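Local atomic coordinates of CpuTA1 (PDB entry 5K3W), a protein that belongs to the class IV aminotransferase family of pyridoxal-5'-phosphate proteins and holds this cofactor in a pocket, in an assembly of two chains. Residues 40-45 / 131-136; 45-48 / 52-55; 59-64 / 99-104; 91-96 / 118-123; 182-187 / 194-199. All coordinates share one frame; numbering follows the deposited sequence.

Contact 1: residues 40-45 / 131-136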
# COMPACT_ATOMS: atom_id res chain seq x y z
N PRO A 40 -1.12 -10.69 19.31
CA PRO A 40 -1.66 -9.61 18.45
C PRO A 40 -1.39 -8.24 19.06
O PRO A 40 -1.52 -8.03 20.27
CB PRO A 40 -3.16 -9.92 18.39
CG PRO A 40 -3.41 -10.84 19.56
CD PRO A 40 -2.16 -11.64 19.73
N GLN A 41 -1.06 -7.29 18.20
CA GLN A 41 -0.68 -5.97 18.67
C GLN A 41 -1.36 -4.82 17.95
O GLN A 41 -1.32 -3.70 18.46
CB GLN A 41 0.84 -5.79 18.56
CG GLN A 41 1.62 -6.73 19.47
CD GLN A 41 1.47 -6.40 20.94
OE1 GLN A 41 1.06 -5.30 21.32
NE2 GLN A 41 1.80 -7.35 21.79
N VAL A 42 -1.97 -5.04 16.78
CA VAL A 42 -2.54 -3.96 15.99
C VAL A 42 -4.06 -4.08 16.01
O VAL A 42 -4.62 -5.18 15.89
CB VAL A 42 -2.01 -4.00 14.54
CG1 VAL A 42 -2.55 -2.80 13.76
CG2 VAL A 42 -0.49 -3.99 14.56
N ARG A 43 -4.73 -2.95 16.20
CA ARG A 43 -6.18 -2.94 16.10
C ARG A 43 -6.59 -3.15 14.65
O ARG A 43 -5.91 -2.72 13.71
CB ARG A 43 -6.77 -1.64 16.62
CG ARG A 43 -6.51 -1.39 18.08
CD ARG A 43 -7.51 -2.10 18.94
NE ARG A 43 -8.86 -1.62 18.68
CZ ARG A 43 -9.33 -0.45 19.10
NH1 ARG A 43 -8.56 0.36 19.82
NH2 ARG A 43 -10.57 -0.09 18.81
N ILE A 44 -7.74 -3.81 14.47
CA ILE A 44 -8.21 -4.14 13.14
C ILE A 44 -8.57 -2.89 12.35
O ILE A 44 -8.57 -2.92 11.12
CB ILE A 44 -9.41 -5.12 13.22
CG1 ILE A 44 -9.66 -5.79 11.86
CG2 ILE A 44 -10.67 -4.37 13.67
CD1 ILE A 44 -8.44 -6.49 11.23
N THR A 45 -8.87 -1.77 13.02
CA THR A 45 -9.13 -0.52 12.32
C THR A 45 -7.93 0.42 12.30
O THR A 45 -8.08 1.62 12.04
CB THR A 45 -10.36 0.19 12.90
OG1 THR A 45 -10.21 0.36 14.31
CG2 THR A 45 -11.62 -0.62 12.65
N SER A 131 0.23 5.49 15.28
CA SER A 131 0.76 4.31 15.93
C SER A 131 2.21 4.09 15.52
O SER A 131 2.65 4.52 14.44
CB SER A 131 -0.06 3.06 15.57
OG SER A 131 -1.39 3.15 16.06
N GLY A 132 2.95 3.40 16.39
CA GLY A 132 4.36 3.13 16.15
C GLY A 132 4.81 1.85 16.83
O GLY A 132 4.33 1.51 17.91
N TRP A 133 5.73 1.15 16.17
CA TRP A 133 6.29 -0.09 16.68
C TRP A 133 7.72 -0.23 16.21
O TRP A 133 8.10 0.27 15.14
CB TRP A 133 5.49 -1.31 16.21
CG TRP A 133 4.11 -1.38 16.73
CD1 TRP A 133 3.72 -1.89 17.93
CD2 TRP A 133 2.91 -0.97 16.06
NE1 TRP A 133 2.35 -1.81 18.06
CE2 TRP A 133 1.83 -1.25 16.92
CE3 TRP A 133 2.66 -0.39 14.81
CZ2 TRP A 133 0.50 -0.97 16.58
CZ3 TRP A 133 1.33 -0.10 14.48
CH2 TRP A 133 0.27 -0.39 15.36
N VAL A 134 8.51 -0.96 16.99
CA VAL A 134 9.83 -1.42 16.59
C VAL A 134 9.91 -2.88 16.96
O VAL A 134 9.58 -3.25 18.09
CB VAL A 134 10.97 -0.64 17.29
CG1 VAL A 134 12.34 -1.16 16.82
CG2 VAL A 134 10.85 0.84 17.05
N PHE A 135 10.37 -3.72 16.04
CA PHE A 135 10.76 -5.06 16.46
C PHE A 135 12.13 -5.43 15.92
O PHE A 135 12.57 -4.93 14.87
CB PHE A 135 9.70 -6.12 16.07
CG PHE A 135 9.46 -6.28 14.60
CD1 PHE A 135 10.20 -7.20 13.85
CD2 PHE A 135 8.45 -5.57 13.97
CE1 PHE A 135 9.95 -7.38 12.50
CE2 PHE A 135 8.21 -5.74 12.62
CZ PHE A 135 8.96 -6.64 11.88
N VAL A 136 12.81 -6.28 16.67
CA VAL A 136 14.15 -6.76 16.35
C VAL A 136 14.08 -8.28 16.23
O VAL A 136 13.39 -8.95 17.00
CB VAL A 136 15.16 -6.35 17.44
CG1 VAL A 136 16.53 -6.94 17.15
CG2 VAL A 136 15.24 -4.81 17.55
O HOH W 1 1.41 -2.68 20.98

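Contact 2: residues 45-48 / 52-55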
# COMPACT_ATOMS: atom_id res chain seq x y z
N THR A 45 -8.87 -1.77 13.02
CA THR A 45 -9.13 -0.52 12.32
C THR A 45 -7.93 0.42 12.30
O THR A 45 -8.08 1.62 12.04
CB THR A 45 -10.36 0.19 12.90
OG1 THR A 45 -10.21 0.36 14.31
CG2 THR A 45 -11.62 -0.62 12.65
N ASP A 46 -6.72 -0.08 12.58
CA ASP A 46 -5.54 0.75 12.38
C ASP A 46 -5.36 1.02 10.90
O ASP A 46 -5.39 0.09 10.08
CB ASP A 46 -4.30 0.06 12.95
CG ASP A 46 -3.17 1.04 13.25
OD1 ASP A 46 -2.59 1.60 12.29
OD2 ASP A 46 -2.85 1.24 14.44
N LEU A 47 -5.23 2.29 10.53
CA LEU A 47 -5.11 2.61 9.11
C LEU A 47 -3.87 1.99 8.49
O LEU A 47 -3.77 1.92 7.26
CB LEU A 47 -5.11 4.12 8.91
CG LEU A 47 -6.36 4.91 9.31
CD1 LEU A 47 -6.04 6.41 9.35
CD2 LEU A 47 -7.49 4.65 8.34
N GLY A 48 -2.92 1.53 9.32
CA GLY A 48 -1.77 0.80 8.80
C GLY A 48 -2.15 -0.47 8.08
O GLY A 48 -1.51 -0.84 7.09
N GLY A 52 -3.00 0.46 4.46
CA GLY A 52 -1.57 0.53 4.18
C GLY A 52 -1.02 1.93 4.36
O GLY A 52 -0.05 2.30 3.68
N ASP A 53 -1.60 2.71 5.27
CA ASP A 53 -1.32 4.14 5.42
C ASP A 53 -0.30 4.36 6.52
O ASP A 53 -0.64 4.63 7.67
CB ASP A 53 -2.62 4.89 5.72
CG ASP A 53 -2.49 6.40 5.56
OD1 ASP A 53 -1.46 6.84 5.02
OD2 ASP A 53 -3.42 7.12 5.97
N GLY A 54 0.98 4.26 6.16
CA GLY A 54 2.04 4.51 7.11
C GLY A 54 3.38 4.42 6.41
O GLY A 54 3.45 4.23 5.19
N VAL A 55 4.44 4.55 7.19
CA VAL A 55 5.79 4.46 6.66
C VAL A 55 6.60 3.47 7.50
O VAL A 55 6.21 3.08 8.60
CB VAL A 55 6.47 5.85 6.60
CG1 VAL A 55 5.72 6.75 5.63
CG2 VAL A 55 6.50 6.47 7.97

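Contact 3: residues 59-64 / 99-104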
# COMPACT_ATOMS: atom_id res chain seq x y z
N ILE A 59 16.44 -1.79 9.17
CA ILE A 59 17.80 -1.43 9.53
C ILE A 59 18.58 -2.68 9.92
O ILE A 59 18.20 -3.39 10.86
CB ILE A 59 17.82 -0.42 10.68
CG1 ILE A 59 16.89 0.77 10.37
CG2 ILE A 59 19.26 0.01 10.96
CD1 ILE A 59 16.58 1.68 11.59
N ALA A 60 19.69 -2.94 9.23
CA ALA A 60 20.55 -4.04 9.61
C ALA A 60 21.23 -3.76 10.95
O ALA A 60 21.65 -2.63 11.23
CB ALA A 60 21.61 -4.30 8.53
N VAL A 61 21.32 -4.79 11.79
CA VAL A 61 21.99 -4.69 13.08
C VAL A 61 23.11 -5.72 13.08
O VAL A 61 22.88 -6.93 13.23
CB VAL A 61 21.03 -4.88 14.26
CG1 VAL A 61 21.74 -4.59 15.57
CG2 VAL A 61 19.81 -3.96 14.12
N ILE A 62 24.33 -5.24 12.88
CA ILE A 62 25.52 -6.07 12.73
C ILE A 62 26.35 -5.92 13.99
O ILE A 62 26.73 -4.80 14.37
CB ILE A 62 26.32 -5.68 11.47
CG1 ILE A 62 25.43 -5.79 10.23
CG2 ILE A 62 27.53 -6.58 11.28
CD1 ILE A 62 24.94 -7.21 9.96
N ASP A 63 26.61 -7.04 14.67
CA ASP A 63 27.41 -7.06 15.90
C ASP A 63 26.87 -6.09 16.94
O ASP A 63 27.62 -5.33 17.56
CB ASP A 63 28.89 -6.78 15.60
CG ASP A 63 29.81 -7.12 16.78
OD1 ASP A 63 29.40 -7.92 17.65
OD2 ASP A 63 30.95 -6.60 16.82
N GLY A 64 25.56 -6.11 17.14
CA GLY A 64 24.91 -5.21 18.06
C GLY A 64 24.69 -3.78 17.57
O GLY A 64 23.99 -3.02 18.25
N ALA A 99 17.21 0.15 22.60
CA ALA A 99 16.65 -0.69 23.65
C ALA A 99 16.23 -2.05 23.10
O ALA A 99 16.42 -3.09 23.75
CB ALA A 99 15.47 0.02 24.31
N GLY A 100 15.64 -2.05 21.90
CA GLY A 100 15.25 -3.30 21.28
C GLY A 100 16.43 -4.19 20.98
O GLY A 100 16.41 -5.40 21.24
N VAL A 101 17.49 -3.62 20.41
CA VAL A 101 18.69 -4.42 20.18
C VAL A 101 19.22 -4.93 21.51
O VAL A 101 19.62 -6.09 21.63
CB VAL A 101 19.75 -3.62 19.40
CG1 VAL A 101 21.08 -4.35 19.41
CG2 VAL A 101 19.28 -3.40 17.95
N ALA A 102 19.18 -4.08 22.53
CA ALA A 102 19.71 -4.48 23.83
C ALA A 102 18.90 -5.62 24.41
O ALA A 102 19.47 -6.60 24.91
CB ALA A 102 19.74 -3.27 24.78
N ASP A 103 17.57 -5.53 24.33
CA ASP A 103 16.72 -6.57 24.91
C ASP A 103 16.84 -7.88 24.14
O ASP A 103 16.87 -8.96 24.74
CB ASP A 103 15.27 -6.13 24.96
CG ASP A 103 14.36 -7.23 25.44
OD1 ASP A 103 14.17 -7.35 26.67
OD2 ASP A 103 13.85 -8.00 24.58
N TYR A 104 16.88 -7.81 22.81
CA TYR A 104 17.06 -9.02 22.04
C TYR A 104 18.34 -9.75 22.45
O TYR A 104 18.34 -10.96 22.65
CB TYR A 104 17.09 -8.71 20.54
CG TYR A 104 17.12 -9.96 19.71
CD1 TYR A 104 18.33 -10.61 19.45
CD2 TYR A 104 15.94 -10.53 19.20
CE1 TYR A 104 18.38 -11.77 18.71
CE2 TYR A 104 15.98 -11.69 18.44
CZ TYR A 104 17.21 -12.31 18.20
OH TYR A 104 17.27 -13.46 17.46

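Contact 4: residues 91-96 / 118-123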
# COMPACT_ATOMS: atom_id res chain seq x y z
N ALA A 91 14.36 11.15 18.69
CA ALA A 91 15.02 10.71 19.91
C ALA A 91 14.29 9.54 20.57
O ALA A 91 14.92 8.75 21.28
CB ALA A 91 15.14 11.87 20.90
N VAL A 92 12.98 9.45 20.39
CA VAL A 92 12.25 8.28 20.87
C VAL A 92 12.56 7.07 20.01
O VAL A 92 12.85 5.98 20.52
CB VAL A 92 10.73 8.57 20.91
CG1 VAL A 92 9.97 7.31 21.30
CG2 VAL A 92 10.43 9.70 21.88
N TRP A 93 12.50 7.24 18.69
CA TRP A 93 12.76 6.11 17.79
C TRP A 93 14.19 5.60 17.94
O TRP A 93 14.42 4.38 17.99
CB TRP A 93 12.46 6.53 16.35
CG TRP A 93 11.01 6.63 16.07
CD1 TRP A 93 10.25 7.77 16.06
CD2 TRP A 93 10.11 5.55 15.75
NE1 TRP A 93 8.94 7.47 15.76
CE2 TRP A 93 8.83 6.12 15.56
CE3 TRP A 93 10.28 4.17 15.60
CZ2 TRP A 93 7.71 5.34 15.22
CZ3 TRP A 93 9.17 3.39 15.26
CH2 TRP A 93 7.90 3.98 15.08
N ARG A 94 15.17 6.51 18.04
CA ARG A 94 16.54 6.08 18.27
C ARG A 94 16.64 5.26 19.55
O ARG A 94 17.16 4.14 19.56
CB ARG A 94 17.46 7.30 18.34
CG ARG A 94 18.91 6.95 18.63
CD ARG A 94 19.79 8.19 18.77
NE ARG A 94 19.69 9.08 17.61
CZ ARG A 94 19.20 10.32 17.65
NH1 ARG A 94 18.77 10.85 18.79
NH2 ARG A 94 19.15 11.05 16.54
N GLU A 95 16.11 5.80 20.65
CA GLU A 95 16.15 5.08 21.91
C GLU A 95 15.42 3.75 21.80
O GLU A 95 15.88 2.74 22.34
CB GLU A 95 15.55 5.96 23.02
CG GLU A 95 16.53 7.00 23.58
CD GLU A 95 17.53 6.40 24.58
OE1 GLU A 95 17.08 5.87 25.61
OE2 GLU A 95 18.76 6.45 24.34
N ALA A 96 14.29 3.74 21.09
CA ALA A 96 13.51 2.51 20.96
C ALA A 96 14.30 1.43 20.23
O ALA A 96 14.27 0.27 20.64
CB ALA A 96 12.19 2.78 20.23
N LEU A 118 11.03 -0.51 11.79
CA LEU A 118 10.28 0.60 12.37
C LEU A 118 8.99 0.78 11.57
O LEU A 118 9.03 0.87 10.34
CB LEU A 118 11.09 1.90 12.36
CG LEU A 118 12.38 2.06 13.18
CD1 LEU A 118 13.40 0.94 12.92
CD2 LEU A 118 13.02 3.44 12.91
N ILE A 119 7.86 0.85 12.27
CA ILE A 119 6.57 0.97 11.61
C ILE A 119 5.80 2.11 12.24
O ILE A 119 5.53 2.10 13.44
CB ILE A 119 5.78 -0.35 11.68
CG1 ILE A 119 6.49 -1.40 10.83
CG2 ILE A 119 4.35 -0.13 11.20
CD1 ILE A 119 5.89 -2.75 10.93
N LEU A 120 5.43 3.10 11.42
CA LEU A 120 4.70 4.28 11.86
C LEU A 120 3.47 4.45 10.98
O LEU A 120 3.59 4.62 9.76
CB LEU A 120 5.59 5.52 11.80
CG LEU A 120 4.94 6.89 12.06
CD1 LEU A 120 4.24 6.91 13.38
CD2 LEU A 120 6.01 7.98 12.02
N THR A 121 2.28 4.44 11.59
CA THR A 121 1.03 4.56 10.85
C THR A 121 0.23 5.77 11.32
O THR A 121 0.53 6.38 12.36
CB THR A 121 0.16 3.31 10.98
OG1 THR A 121 -0.53 3.36 12.23
CG2 THR A 121 1.00 2.03 10.92
N ARG A 122 -0.80 6.11 10.55
CA ARG A 122 -1.69 7.21 10.91
C ARG A 122 -2.58 6.87 12.10
O ARG A 122 -3.28 7.76 12.60
CB ARG A 122 -2.55 7.62 9.68
CG ARG A 122 -3.07 9.08 9.70
CD ARG A 122 -3.62 9.53 8.33
NE ARG A 122 -2.74 9.19 7.21
CZ ARG A 122 -1.78 9.97 6.72
NH1 ARG A 122 -1.55 11.17 7.24
NH2 ARG A 122 -1.02 9.56 5.71
N GLY A 123 -2.57 5.62 12.57
CA GLY A 123 -3.26 5.24 13.78
C GLY A 123 -4.62 4.61 13.53
O GLY A 123 -5.09 4.44 12.40

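Contact 5: residues 182-187 / 194-199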
# COMPACT_ATOMS: atom_id res chain seq x y z
N ARG A 182 5.58 -6.37 -3.85
CA ARG A 182 5.54 -7.83 -3.71
C ARG A 182 5.03 -8.49 -4.99
O ARG A 182 5.52 -9.55 -5.39
CB ARG A 182 4.66 -8.22 -2.53
CG ARG A 182 4.93 -7.42 -1.30
CD ARG A 182 6.29 -7.77 -0.76
NE ARG A 182 6.24 -9.03 -0.05
CZ ARG A 182 7.13 -9.41 0.86
NH1 ARG A 182 8.15 -8.61 1.16
NH2 ARG A 182 6.98 -10.59 1.46
N ALA A 183 4.03 -7.88 -5.63
CA ALA A 183 3.56 -8.44 -6.89
C ALA A 183 4.68 -8.48 -7.93
O ALA A 183 4.77 -9.43 -8.72
CB ALA A 183 2.35 -7.64 -7.39
N ALA A 184 5.56 -7.48 -7.94
CA ALA A 184 6.71 -7.50 -8.86
C ALA A 184 7.61 -8.71 -8.60
O ALA A 184 8.04 -9.40 -9.54
CB ALA A 184 7.51 -6.20 -8.73
N GLY A 185 7.91 -8.99 -7.34
CA GLY A 185 8.72 -10.16 -7.04
C GLY A 185 8.08 -11.45 -7.53
O GLY A 185 8.76 -12.31 -8.08
N ARG A 186 6.77 -11.58 -7.35
CA ARG A 186 6.09 -12.78 -7.82
C ARG A 186 6.15 -12.88 -9.33
O ARG A 186 6.30 -13.98 -9.88
CB ARG A 186 4.64 -12.81 -7.32
CG ARG A 186 4.48 -12.98 -5.81
CD ARG A 186 3.03 -13.28 -5.42
NE ARG A 186 2.09 -12.24 -5.84
CZ ARG A 186 1.86 -11.12 -5.14
NH1 ARG A 186 1.00 -10.22 -5.59
NH2 ARG A 186 2.51 -10.90 -4.01
N GLU A 187 6.07 -11.75 -10.03
CA GLU A 187 6.24 -11.77 -11.48
C GLU A 187 7.65 -12.21 -11.86
O GLU A 187 7.82 -13.01 -12.79
CB GLU A 187 5.94 -10.39 -12.06
CG GLU A 187 6.30 -10.27 -13.51
CD GLU A 187 5.37 -11.05 -14.42
OE1 GLU A 187 4.29 -11.50 -13.96
OE2 GLU A 187 5.72 -11.22 -15.61
N ASP A 194 15.00 -13.68 -9.48
CA ASP A 194 15.01 -13.41 -8.05
C ASP A 194 14.49 -12.03 -7.70
O ASP A 194 13.95 -11.85 -6.61
CB ASP A 194 16.44 -13.57 -7.51
CG ASP A 194 16.99 -14.97 -7.70
OD1 ASP A 194 16.54 -15.89 -6.95
OD2 ASP A 194 17.86 -15.16 -8.59
N ASP A 195 14.64 -11.06 -8.59
CA ASP A 195 14.31 -9.68 -8.24
C ASP A 195 13.99 -8.89 -9.50
O ASP A 195 13.96 -9.44 -10.61
CB ASP A 195 15.46 -9.04 -7.45
CG ASP A 195 14.95 -8.15 -6.33
OD1 ASP A 195 13.92 -7.48 -6.55
OD2 ASP A 195 15.57 -8.15 -5.24
N VAL A 196 13.79 -7.59 -9.32
CA VAL A 196 13.20 -6.70 -10.31
C VAL A 196 13.94 -5.37 -10.29
O VAL A 196 14.28 -4.84 -9.23
CB VAL A 196 11.70 -6.44 -10.01
CG1 VAL A 196 11.14 -5.32 -10.92
CG2 VAL A 196 10.89 -7.72 -10.15
N ILE A 197 14.18 -4.81 -11.48
CA ILE A 197 14.49 -3.40 -11.60
C ILE A 197 13.31 -2.75 -12.28
O ILE A 197 12.90 -3.17 -13.37
CB ILE A 197 15.79 -3.16 -12.37
CG1 ILE A 197 16.99 -3.52 -11.49
CG2 ILE A 197 15.85 -1.70 -12.81
CD1 ILE A 197 18.22 -3.91 -12.26
N PHE A 198 12.74 -1.74 -11.63
CA PHE A 198 11.66 -0.95 -12.22
C PHE A 198 12.20 0.01 -13.26
O PHE A 198 13.25 0.64 -13.07
CB PHE A 198 10.90 -0.18 -11.14
CG PHE A 198 9.93 -1.01 -10.37
CD1 PHE A 198 9.00 -1.80 -11.03
CD2 PHE A 198 9.95 -1.03 -8.98
CE1 PHE A 198 8.10 -2.57 -10.32
CE2 PHE A 198 9.05 -1.80 -8.26
CZ PHE A 198 8.13 -2.57 -8.93
N VAL A 199 11.46 0.14 -14.36
CA VAL A 199 11.73 1.07 -15.44
C VAL A 199 10.50 1.97 -15.59
O VAL A 199 9.37 1.48 -15.57
CB VAL A 199 12.02 0.32 -16.76
CG1 VAL A 199 12.12 1.29 -17.95
CG2 VAL A 199 13.28 -0.53 -16.60
O HOH W 2 11.42 -13.30 -6.88

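Contact 1: residues 40-45 / 131-136
W133 reaches out of strand 131-138, in the six-stranded antiparallel sheet, to meet Q41 and V42 of the loop that leads into helix 47-50. The strand starts at S131 and G132, which bond through their backbones to strands 114-121 and 5-9. At W133 the indole turns toward the loop, its CG anti to the carbonyl carbon (chi1 -66°). V42 CG2 lies over one face of the six-membered ring, 4.1 Å from the ring centroid and 26° off the normal, a CH-pi contact shifted toward the rim. V42 CG1 follows at 4.0 Å from W133 CH2, while Q41 O comes in obliquely, 3.8 Å from W133 CZ2. At the ring edge, in plane, W133 NE1 donates to a water 3.2 Å away. That water donates in turn to Q41 OE1 at 2.7 Å, and Q41 NE2 is held separately by D36 O. Further on, V134 turns to helix 90-108, and I44 of the second subunit packs on W133. The ring is thus held by one methyl over a face and by a water bridge at its edge, so Q41 and V42, themselves at the dimer interface, meet W133 through apolar contact and water.

Contact 2: residues 45-48 / 52-55
L47 and D53 bury the most surface here, and they close the loop round a short N-capped helix, 47-50, which D46 caps and which gives way to strand 54-62. The bond that closes it is D53 N to L47 O, 3.0 Å long and nearly straight at 165°. The donor lies six positions after the acceptor, so the bond brackets the whole helical turn. The side chains follow the backbone: L47 CB and D53 CB lie 4.1 Å apart, and D53 CB also rests 3.5 Å from L47 O. Since D53 CG is anti to its own amide nitrogen (chi1 -167°), the carboxylate extends onward to R122, with which OD2 forms a salt bridge. The backbones of L47 and D53 bond to G123 and R122, which ties both ends of the loop to the residues that follow T121. R182 of the second subunit packs against both L47 and D53.

At the start of the helix, D46 accepts from G48 N through OD1 at 3.0 Å, using the lone pair that faces away from OD2. The same oxygen is also hydrogen-bonded to T121 OG1, and OD2 bonds to S131 OG; with both oxygens held, the rotation of this buried carboxylate is fixed. At the far end the chain passes through G52 with positive phi (56°), bringing its alpha carbon close to the helix: G52 CA makes a CH...O contact with G48 O at 3.2 Å.

Contact 3: residues 59-64 / 99-104
This is a helix lying on a face of the antiparallel sheet, close to a hairpin turn: V61 of strand 54-62 and G64 in the turn both meet V101 of helix 90-108. The two valines reach toward each other tip to tip. V61 CG1 touches V101 CG2 at 3.6 Å, and each of these methyls has the other branch of its partner close by, V101 CG1 to V61 CG1 at 3.9 Å and V61 CG2 to V101 CG2 at the same separation. V61 puts CG1 in line by setting it anti to the backbone nitrogen (chi1 -173°). The second branch of V101 has another neighbour: its CG1 lies 3.4 Å from G64 O, so a carbonyl of the turn rests against a methyl. One turn further along the helix, Y104 covers L114 and the end of strand 131-138. The side chain of V61 is about 12 Å from the bound pyridoxal-5'-phosphate. Both D63 and G64 have positive phi, and with two residues linking strands 54-62 and 65-66 they form a type I' turn, the tight link characteristic of two-residue beta-hairpins.

Contact 4: residues 91-96 / 118-123
W93 drives its indole from helix 90-108 into strand 114-121, filling the interface between a helix and the face of the antiparallel sheet it covers. The two elements run roughly antiparallel, at 145°, and their axes stay 11.0 Å apart, a gap bridged by this large side chain. On the tight side, the six-membered end of the ring sits against three successive residues. W93 CZ3 lies 3.8 Å from L118 CB, and the two side chains slide past each other in opposite directions, with L118 CG also close to CE3. W93 CH2 meets I119 O at 3.4 Å, at the ring edge and near its plane; that carbonyl belongs to a peptide bonded through its backbone to W133 on the next strand. On the other flank L120 crosses the indole at about a right angle, its CB 4.0 Å from W93 CZ2. With CG anti to the carbonyl carbon (chi1 -74°), the indole is directed at the strand. Its polar end is satisfied too, NE1 bonding to P12 O, while L73 and V134 also pack against the indole.

On the solvent side, A91 and E95 are exposed and take no part in the contact, and R94 points away from the strand to pair with E70. Between L118 and L120, the side chain of I119 points away from the helix, where T50 of the second subunit packs on it. Beyond L120 the strand no longer meets W93, and the chain bends in an ST turn, in which G123 N donates to T121 OG1 at 3.1 Å.

Contact 5: residues 182-187 / 194-199
V196 N donates to D195 OD1, the carboxylate of the residue just before it, at 2.8 Å; the oxygen is met on its anti side and the N-H...O angle is a bent 142°. This bond stands where helix 179-190 packs on strand 195-199, which within this chain is an edge strand of a mixed sheet; the two axes approach to 7.2 Å at 119°. D195 OD2 pairs with R273, so both carboxylate oxygens are engaged. Across the contact the packing is apolar and centres on A184. Its CB lies 4.0 Å from V196 CG2 and 3.7 Å from F198 CZ, reaching the phenyl obliquely. The same V196 methyl also rests against the helix backbone, 3.4 Å from A184 O. At the strand's start a water lies near both G185 O and D194 O, but its bond to D194 O is weak. R186, pointing away from the strand, forms a salt bridge with D84 of the second subunit, so the helix has one side on its own sheet and another at the dimer interface. The side chain of F198 lies about 7 Å from the bound pyridoxal-5'-phosphate and makes a cation-pi contact with R156. V196 CG1 stands 4.1 Å above one face of the F198 ring, toward the rim.

From the N terminus, residues 40-45 open the long loop that contact 1 closes at strand 131-138; contacts 3 and 4 nest inside it, and contact 2 starts from the same stretch. Contact 2 shares T45 with it and closes a very short loop over helix 47-50. Contact 3 then leaves strand 54-62 for helix 90-108, and contact 4 runs from that helix back to strand 114-121; their segments alternate, so the two cross, with I59 and L118 touching between them. Together these four tie one antiparallel sheet to its covering helix and to the dimer-facing loop. Contact 5 comes later in series, about 28 Å from contact 4 between centres, and closes its short loop beside another sheet, across the chain's centre from contacts 3 and 4.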